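Local coordinates for protein arylesterase (Sulfolobus solfataricus, PDB 5L2P) that hydrolyses aromatic esters and aryl dialkyl phosphates such as paraoxon, as a serine esterase of broad substrate specificity, at residues Y60-R65 with F130-W135; T124-C129 with K215-D220; Y225-L228 with L232-E235. One frame throughout, in Å; residues are numbered along the deposited sequence.

Contacts 1 and 2 are buried and share helix 124-138. Contact 1 lays the later turns of helix 124-138 on strand 61-68 of the central sheet. Contact 2 brings the end of helix 212-217 to the first turn of helix 124-138. The two touch where Leu-62 CD2 meets Asp-128 O. Contact 3 is a surface contact within the loop between helix 212-217 and strand 242-248. It reaches contact 2 through Leu-228, which packs on Tyr-127 and Val-126, but does not touch contact 1. In contact 1 the atoms that meet are all carbon. Contact 2 sets a tyrosine hydroxyl end among methyl groups. Contact 3 mixes methyl packing with backbone and carries an Asx turn.

Contact 1 of 3, residues Y60-R65 with F130-W135; sequences YELPIR and FNAIVW
Leu-62 and Ala-132 make the first meeting between strand 61-68 and helix 124-138. The CD2 methyl of Leu-62 lies 4.0 Å from CB of Ala-132. Leu-62 holds CG on the far side of CB from its backbone N (chi1 172°), and one branch reaches the helix. The contact falls on alternate residues of the strand, Leu-62 and then Ile-64. Ile-64 points the same way. Its outer methyl does the touching: Ile-64 CD1 is 3.8 Å from CZ3 of Trp-135, and CD1 is 3.9 Å from CH2 of the same indole. The methyl approaches the six-membered ring obliquely, at the end far from the indole nitrogen. Ala-132 and Trp-135 are three residues apart and lie on the same side of the helix.

This is helix-on-sheet packing of the alpha/beta hydrolase fold. Strand 61-68 pairs with strand 49-56 through Leu-62 to Ile-55 and Ile-64 to Met-53. Strand 108-112 lies beside it in the sheet, and its Val-112 touches both Leu-62 and Ala-132.

The atoms that meet are all carbon. The helix is therefore held to the strand here by shape and by exclusion of water, while Val-134 N and Trp-135 N bond to Phe-130 O and Asn-131 O inside the helix, and Leu-62 and Ile-64 bond to strand 49-56.

Contact 2 of 3, residues T124-C129 with K215-D220; sequences TAVYDC and KMYIRD
Thr-124 O accepts the backbone hydrogen bond of Asp-128 N at 2.8 Å, in the first turn of a helix whose Ala-125 and Val-126 meet Tyr-217. Helix 124-138 is one of the helices packed against the central sheet of the alpha/beta hydrolase fold. Its partner, helix 212-217, belongs to the long insertion between strands 178-182 and 242-248. In relatives of the GDXG family this part of the chain contributes to the cap over the active site, and it probably does so here.

One side chain carries the contact from the second segment. Tyr-217 is the last residue of its helix, and Ile-218 leaves helical geometry. The ring extends from there with CG anti to the backbone N (chi1 -178°), and this carries the phenol across to the other helix. CB of Ala-125 approaches the ring obliquely and lies 4.2 Å from CE1 of Tyr-217. The same CB is 3.9 Å from Tyr-217 OH. Val-126 comes to the hydroxyl end, and its side chain crosses that of Tyr-217 at about a right angle.

Both sides have further partners. Tyr-217 stacks on the ring of Trp-86. Lys-121 NZ is hydrogen-bonded to two carbonyls at the end of the helix, Met-216 O and Ile-218 O, and Asp-128 forms a salt bridge with Arg-115. The side chain of Tyr-217 lies about 11 Å from that of Ser-156, the probable nucleophile.

Where the hydroxyl meets the valine, CG2 of Val-126 is 3.5 Å from Tyr-217 OH.

Contact 3 of 3, residues Y225-L228 with L232-E235; sequences YNPL and LIAE
Ile-233 points at Tyr-225 and meets it with both of its branches. The longer branch ends in CD1, which lies 3.7 Å from CB of Tyr-225. The shorter branch, CG2, lies 3.4 Å from the backbone O of Tyr-225. CG1 stands roughly anti to the backbone N (chi1 -154°), which leaves CG2 between the N and the carbonyl carbon and sends the two methyls to different parts of the same residue. The phenol ring extends to the other side, so the contact uses CB and the backbone. Tyr-225 also packs on Lys-222 of the second subunit, and Ile-233 on Leu-190 of that subunit.

Pro-227 lies beside this pair. Its CA is 4.2 Å from CG2 of Ile-233, so one methyl serves both the tyrosine carbonyl and the proline. The proline ring then reaches Ala-234, with CB of Pro-227 also 4.2 Å from CB of Ala-234. The backbones are closest here, at 5.1 Å between CA of Pro-227 and CA of Ala-234.

The CB of Asn-226 points away from 232-235, and its amide serves its own segment. Its OD1 accepts from Leu-228 N at 3.1 Å, an Asx turn that bends the chain around Pro-227.

With an alanine at Ile-233, CD1 and CG2 are gone, and a gap is likely to open beside Tyr-225 CB and the Tyr-225 carbonyl, leaving Pro-227 without one of its apolar neighbours.

Both segments lie in the loop between helix 212-217 and strand 242-248. Leu-232 ties the second one inward by a backbone bond to Val-186, and its O receives a weak hydrogen bond from NH2 of Arg-263, on helix 254-266.

Contact 1 of 3, residues Y60-R65 with F130-W135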
loop_
_atom_site.group_PDB
_atom_site.type_symbol
_atom_site.label_atom_id
_atom_site.label_comp_id
_atom_site.label_asym_id
_atom_site.label_seq_id
_atom_site.Cartn_x
_atom_site.Cartn_y
_atom_site.Cartn_z
ATOM N N TYR A 60 16.171 42.883 10.627
ATOM C CA TYR A 60 17.138 41.785 10.477
ATOM C C TYR A 60 17.941 41.902 9.183
ATOM O O TYR A 60 17.521 42.537 8.198
ATOM C CB TYR A 60 16.398 40.426 10.477
ATOM C CG TYR A 60 17.274 39.199 10.664
ATOM C CD1 TYR A 60 17.881 38.947 11.895
ATOM C CD2 TYR A 60 17.454 38.266 9.633
ATOM C CE1 TYR A 60 18.663 37.823 12.098
ATOM C CE2 TYR A 60 18.254 37.141 9.820
ATOM C CZ TYR A 60 18.854 36.924 11.058
ATOM O OH TYR A 60 19.618 35.792 11.256
ATOM N N GLU A 61 19.112 41.278 9.190
ATOM C CA GLU A 61 19.978 41.196 7.995
ATOM C C GLU A 61 19.975 39.741 7.587
ATOM O O GLU A 61 20.544 38.903 8.281
ATOM C CB GLU A 61 21.410 41.664 8.293
ATOM C CG GLU A 61 21.531 43.105 8.785
ATOM C CD GLU A 61 22.916 43.385 9.373
ATOM O OE1 GLU A 61 23.887 42.820 8.777
ATOM O OE2 GLU A 61 23.037 44.144 10.401
ATOM N N LEU A 62 19.326 39.424 6.473
ATOM C CA LEU A 62 19.141 38.018 6.075
ATOM C C LEU A 62 20.295 37.527 5.205
ATOM O O LEU A 62 20.454 37.996 4.086
ATOM C CB LEU A 62 17.815 37.861 5.334
ATOM C CG LEU A 62 17.461 36.539 4.663
ATOM C CD1 LEU A 62 17.459 35.469 5.714
ATOM C CD2 LEU A 62 16.076 36.672 4.022
ATOM N N PRO A 63 21.110 36.591 5.719
ATOM C CA PRO A 63 22.267 36.161 4.924
ATOM C C PRO A 63 21.845 35.281 3.730
ATOM O O PRO A 63 20.965 34.453 3.862
ATOM C CB PRO A 63 23.131 35.354 5.919
ATOM C CG PRO A 63 22.536 35.596 7.249
ATOM C CD PRO A 63 21.087 35.964 7.048
ATOM N N ILE A 64 22.493 35.479 2.591
ATOM C CA ILE A 64 22.323 34.631 1.441
ATOM C C ILE A 64 23.662 34.275 0.818
ATOM O O ILE A 64 24.657 34.923 1.077
ATOM C CB ILE A 64 21.422 35.298 0.366
ATOM C CG1 ILE A 64 22.001 36.624 -0.075
ATOM C CG2 ILE A 64 20.028 35.523 0.923
ATOM C CD1 ILE A 64 21.290 37.179 -1.309
ATOM N N ARG A 65 23.666 33.212 0.008
ATOM C CA ARG A 65 24.829 32.865 -0.790
ATOM C C ARG A 65 24.360 32.723 -2.244
ATOM O O ARG A 65 23.420 32.004 -2.536
ATOM C CB ARG A 65 25.453 31.571 -0.303
ATOM C CG ARG A 65 26.830 31.291 -0.941
ATOM C CD ARG A 65 27.474 29.961 -0.500
ATOM N NE ARG A 65 27.659 29.801 0.931
ATOM C CZ ARG A 65 28.705 30.222 1.604
ATOM N NH1 ARG A 65 29.690 30.838 0.975
ATOM N NH2 ARG A 65 28.759 30.023 2.907
ATOM N N PHE A 130 10.121 34.406 1.665
ATOM C CA PHE A 130 9.330 35.113 0.656
ATOM C C PHE A 130 9.965 36.448 0.341
ATOM O O PHE A 130 10.067 36.812 -0.832
ATOM C CB PHE A 130 7.872 35.277 1.100
ATOM C CG PHE A 130 7.034 36.106 0.168
ATOM C CD1 PHE A 130 6.646 35.601 -1.061
ATOM C CD2 PHE A 130 6.601 37.390 0.539
ATOM C CE1 PHE A 130 5.832 36.346 -1.913
ATOM C CE2 PHE A 130 5.800 38.146 -0.315
ATOM C CZ PHE A 130 5.417 37.632 -1.547
ATOM N N ASN A 131 10.398 37.179 1.370
ATOM C CA ASN A 131 11.151 38.451 1.178
ATOM C C ASN A 131 12.434 38.283 0.381
ATOM O O ASN A 131 12.809 39.171 -0.375
ATOM C CB ASN A 131 11.461 39.165 2.513
ATOM C CG ASN A 131 10.198 39.705 3.182
ATOM O OD1 ASN A 131 9.185 39.989 2.520
ATOM N ND2 ASN A 131 10.237 39.809 4.504
ATOM N N ALA A 132 13.113 37.150 0.546
ATOM C CA ALA A 132 14.294 36.843 -0.284
ATOM C C ALA A 132 13.917 36.662 -1.786
ATOM O O ALA A 132 14.673 37.062 -2.656
ATOM C CB ALA A 132 15.007 35.629 0.260
ATOM N N ILE A 133 12.753 36.090 -2.076
ATOM C CA ILE A 133 12.268 35.971 -3.475
ATOM C C ILE A 133 11.943 37.344 -4.055
ATOM O O ILE A 133 12.311 37.644 -5.190
ATOM C CB ILE A 133 11.001 35.088 -3.585
ATOM C CG1 ILE A 133 11.286 33.659 -3.157
ATOM C CG2 ILE A 133 10.396 35.092 -5.004
ATOM C CD1 ILE A 133 10.011 32.864 -3.002
ATOM N N VAL A 134 11.248 38.163 -3.267
ATOM C CA VAL A 134 10.942 39.531 -3.672
ATOM C C VAL A 134 12.225 40.335 -3.907
ATOM O O VAL A 134 12.323 41.054 -4.883
ATOM C CB VAL A 134 10.076 40.237 -2.604
ATOM C CG1 VAL A 134 9.917 41.724 -2.880
ATOM C CG2 VAL A 134 8.733 39.552 -2.498
ATOM N N TRP A 135 13.219 40.179 -3.031
ATOM C CA TRP A 135 14.546 40.837 -3.221
ATOM C C TRP A 135 15.200 40.416 -4.520
ATOM O O TRP A 135 15.688 41.246 -5.244
ATOM C CB TRP A 135 15.474 40.533 -2.036
ATOM C CG TRP A 135 16.819 41.082 -2.174
ATOM C CD1 TRP A 135 17.225 42.292 -1.757
ATOM C CD2 TRP A 135 17.955 40.466 -2.806
ATOM N NE1 TRP A 135 18.538 42.492 -2.096
ATOM C CE2 TRP A 135 19.015 41.382 -2.729
ATOM C CE3 TRP A 135 18.169 39.249 -3.441
ATOM C CZ2 TRP A 135 20.280 41.125 -3.251
ATOM C CZ3 TRP A 135 19.427 39.002 -4.006
ATOM C CH2 TRP A 135 20.473 39.932 -3.889
#

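Contact 2 of 3, residues T124-C129 with K215-D220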
loop_
_atom_site.group_PDB
_atom_site.type_symbol
_atom_site.label_atom_id
_atom_site.label_comp_id
_atom_site.label_asym_id
_atom_site.label_seq_id
_atom_site.Cartn_x
_atom_site.Cartn_y
_atom_site.Cartn_z
ATOM N N THR A 124 7.832 33.339 10.836
ATOM C CA THR A 124 9.036 34.107 10.506
ATOM C C THR A 124 9.809 33.514 9.343
ATOM O O THR A 124 10.092 34.208 8.373
ATOM C CB THR A 124 9.997 34.198 11.724
ATOM O OG1 THR A 124 9.320 34.742 12.856
ATOM C CG2 THR A 124 11.214 35.102 11.430
ATOM N N ALA A 125 10.114 32.219 9.414
ATOM C CA ALA A 125 10.798 31.502 8.299
ATOM C C ALA A 125 10.105 31.656 6.948
ATOM O O ALA A 125 10.769 31.827 5.918
ATOM C CB ALA A 125 10.942 30.015 8.606
ATOM N N VAL A 126 8.768 31.616 6.945
ATOM C CA VAL A 126 8.023 31.701 5.688
ATOM C C VAL A 126 8.187 33.075 5.066
ATOM O O VAL A 126 8.409 33.212 3.851
ATOM C CB VAL A 126 6.522 31.408 5.875
ATOM C CG1 VAL A 126 5.792 31.526 4.535
ATOM C CG2 VAL A 126 6.338 30.022 6.495
ATOM N N TYR A 127 8.067 34.098 5.899
ATOM C CA TYR A 127 8.245 35.474 5.417
ATOM C C TYR A 127 9.690 35.836 5.077
ATOM O O TYR A 127 9.902 36.631 4.151
ATOM C CB TYR A 127 7.641 36.470 6.393
ATOM C CG TYR A 127 6.134 36.459 6.332
ATOM C CD1 TYR A 127 5.470 36.876 5.173
ATOM C CD2 TYR A 127 5.368 36.016 7.408
ATOM C CE1 TYR A 127 4.090 36.841 5.090
ATOM C CE2 TYR A 127 3.970 36.001 7.338
ATOM C CZ TYR A 127 3.348 36.405 6.172
ATOM O OH TYR A 127 1.993 36.404 6.056
ATOM N N ASP A 128 10.659 35.254 5.786
ATOM C CA ASP A 128 12.063 35.464 5.429
ATOM C C ASP A 128 12.348 34.933 4.037
ATOM O O ASP A 128 13.053 35.582 3.253
ATOM C CB ASP A 128 13.039 34.778 6.422
ATOM C CG ASP A 128 13.242 35.571 7.705
ATOM O OD1 ASP A 128 12.654 36.656 7.871
ATOM O OD2 ASP A 128 13.961 35.073 8.583
ATOM N N CYS A 129 11.811 33.740 3.738
ATOM C CA CYS A 129 12.041 33.126 2.444
ATOM C C CYS A 129 11.315 33.904 1.362
ATOM O O CYS A 129 11.851 34.077 0.267
ATOM C CB CYS A 129 11.605 31.677 2.452
ATOM S SG CYS A 129 12.645 30.540 3.424
ATOM N N LYS A 215 6.207 21.575 17.602
ATOM C CA LYS A 215 5.976 22.309 18.856
ATOM C C LYS A 215 6.913 23.507 19.025
ATOM O O LYS A 215 6.524 24.532 19.581
ATOM C CB LYS A 215 6.172 21.402 20.068
ATOM C CG LYS A 215 5.038 20.439 20.337
ATOM C CD LYS A 215 5.374 19.578 21.545
ATOM C CE LYS A 215 4.289 18.536 21.825
ATOM N NZ LYS A 215 3.146 19.112 22.596
ATOM N N MET A 216 8.149 23.364 18.558
ATOM C CA MET A 216 9.149 24.432 18.644
ATOM C C MET A 216 8.891 25.539 17.631
ATOM O O MET A 216 9.146 26.696 17.905
ATOM C CB MET A 216 10.535 23.853 18.412
ATOM C CG MET A 216 10.905 22.821 19.448
ATOM S SD MET A 216 11.964 23.547 20.698
ATOM C CE MET A 216 13.552 23.385 19.870
ATOM N N TYR A 217 8.357 25.169 16.471
ATOM C CA TYR A 217 8.126 26.092 15.360
ATOM C C TYR A 217 6.824 26.857 15.506
ATOM O O TYR A 217 6.819 28.078 15.325
ATOM C CB TYR A 217 8.170 25.316 14.051
ATOM C CG TYR A 217 7.987 26.125 12.798
ATOM C CD1 TYR A 217 8.752 27.259 12.573
ATOM C CD2 TYR A 217 7.055 25.724 11.805
ATOM C CE1 TYR A 217 8.588 27.994 11.413
ATOM C CE2 TYR A 217 6.890 26.451 10.661
ATOM C CZ TYR A 217 7.652 27.583 10.464
ATOM O OH TYR A 217 7.501 28.321 9.306
ATOM N N ILE A 218 5.735 26.165 15.862
ATOM C CA ILE A 218 4.418 26.823 15.975
ATOM C C ILE A 218 4.227 27.551 17.303
ATOM O O ILE A 218 4.880 27.227 18.296
ATOM C CB ILE A 218 3.218 25.867 15.727
ATOM C CG1 ILE A 218 3.122 24.802 16.823
ATOM C CG2 ILE A 218 3.313 25.276 14.322
ATOM C CD1 ILE A 218 1.857 23.984 16.703
ATOM N N ARG A 219 3.344 28.548 17.299
ATOM C CA ARG A 219 3.068 29.360 18.488
ATOM C C ARG A 219 2.086 28.652 19.407
ATOM O O ARG A 219 2.256 28.617 20.610
ATOM C CB ARG A 219 2.510 30.719 18.083
ATOM C CG ARG A 219 3.498 31.547 17.268
ATOM C CD ARG A 219 2.843 32.730 16.597
ATOM N NE ARG A 219 1.975 32.294 15.506
ATOM C CZ ARG A 219 1.364 33.113 14.675
ATOM N NH1 ARG A 219 1.517 34.410 14.805
ATOM N NH2 ARG A 219 0.611 32.630 13.708
ATOM N N ASP A 220 1.016 28.138 18.818
ATOM C CA ASP A 220 0.006 27.376 19.534
ATOM C C ASP A 220 -0.750 26.475 18.557
ATOM O O ASP A 220 -0.460 26.479 17.343
ATOM C CB ASP A 220 -0.960 28.316 20.269
ATOM C CG ASP A 220 -1.659 29.297 19.342
ATOM O OD1 ASP A 220 -2.330 28.867 18.388
ATOM O OD2 ASP A 220 -1.540 30.513 19.591
#

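Contact 3 of 3, residues Y225-L228 with L232-E235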
loop_
_atom_site.group_PDB
_atom_site.type_symbol
_atom_site.label_atom_id
_atom_site.label_comp_id
_atom_site.label_asym_id
_atom_site.label_seq_id
_atom_site.Cartn_x
_atom_site.Cartn_y
_atom_site.Cartn_z
ATOM N N TYR A 225 -3.802 24.453 11.632
ATOM C CA TYR A 225 -4.672 24.517 10.443
ATOM C C TYR A 225 -4.439 25.755 9.606
ATOM O O TYR A 225 -5.203 26.057 8.682
ATOM C CB TYR A 225 -6.162 24.404 10.815
ATOM C CG TYR A 225 -6.698 25.445 11.792
ATOM C CD1 TYR A 225 -7.091 26.714 11.369
ATOM C CD2 TYR A 225 -6.866 25.124 13.131
ATOM C CE1 TYR A 225 -7.601 27.627 12.264
ATOM C CE2 TYR A 225 -7.367 26.037 14.021
ATOM C CZ TYR A 225 -7.730 27.274 13.600
ATOM O OH TYR A 225 -8.218 28.124 14.600
ATOM N N ASN A 226 -3.351 26.455 9.889
ATOM C CA ASN A 226 -2.946 27.593 9.072
ATOM C C ASN A 226 -2.360 27.062 7.766
ATOM O O ASN A 226 -1.481 26.202 7.793
ATOM C CB ASN A 226 -1.900 28.418 9.824
ATOM C CG ASN A 226 -1.723 29.818 9.228
ATOM O OD1 ASN A 226 -1.524 29.962 8.051
ATOM N ND2 ASN A 226 -1.786 30.846 10.055
ATOM N N PRO A 227 -2.849 27.554 6.618
ATOM C CA PRO A 227 -2.321 27.029 5.352
ATOM C C PRO A 227 -0.833 27.354 5.096
ATOM O O PRO A 227 -0.181 26.602 4.392
ATOM C CB PRO A 227 -3.228 27.665 4.286
ATOM C CG PRO A 227 -4.432 28.130 5.009
ATOM C CD PRO A 227 -3.984 28.470 6.409
ATOM N N LEU A 228 -0.301 28.434 5.666
ATOM C CA LEU A 228 1.137 28.712 5.543
ATOM C C LEU A 228 1.998 27.724 6.336
ATOM O O LEU A 228 3.180 27.575 6.036
ATOM C CB LEU A 228 1.487 30.133 5.986
ATOM C CG LEU A 228 0.793 31.255 5.201
ATOM C CD1 LEU A 228 1.187 32.633 5.721
ATOM C CD2 LEU A 228 1.055 31.188 3.709
ATOM N N LEU A 232 -1.441 21.738 2.724
ATOM C CA LEU A 232 -2.374 20.729 2.267
ATOM C C LEU A 232 -3.834 21.082 2.673
ATOM O O LEU A 232 -4.766 20.681 2.002
ATOM C CB LEU A 232 -1.959 19.354 2.801
ATOM C CG LEU A 232 -2.571 18.163 2.088
ATOM C CD1 LEU A 232 -2.189 18.081 0.618
ATOM C CD2 LEU A 232 -2.163 16.890 2.807
ATOM N N ILE A 233 -3.994 21.841 3.764
ATOM C CA ILE A 233 -5.304 22.190 4.268
ATOM C C ILE A 233 -5.860 23.400 3.572
ATOM O O ILE A 233 -6.968 23.839 3.865
ATOM C CB ILE A 233 -5.293 22.422 5.808
ATOM C CG1 ILE A 233 -6.687 22.133 6.372
ATOM C CG2 ILE A 233 -4.830 23.819 6.203
ATOM C CD1 ILE A 233 -6.822 22.290 7.879
ATOM N N ALA A 234 -5.112 23.955 2.636
ATOM C CA ALA A 234 -5.598 25.110 1.875
ATOM C C ALA A 234 -6.876 24.773 1.126
ATOM O O ALA A 234 -6.993 23.715 0.522
ATOM C CB ALA A 234 -4.540 25.581 0.899
ATOM N N GLU A 235 -7.843 25.682 1.142
ATOM C CA GLU A 235 -9.074 25.524 0.338
ATOM C C GLU A 235 -8.782 25.461 -1.136
ATOM O O GLU A 235 -9.300 24.616 -1.824
ATOM C CB GLU A 235 -10.074 26.643 0.630
ATOM C CG GLU A 235 -10.638 26.567 2.038
ATOM C CD GLU A 235 -11.839 27.488 2.263
ATOM O OE1 GLU A 235 -12.592 27.771 1.292
ATOM O OE2 GLU A 235 -12.051 27.929 3.421
#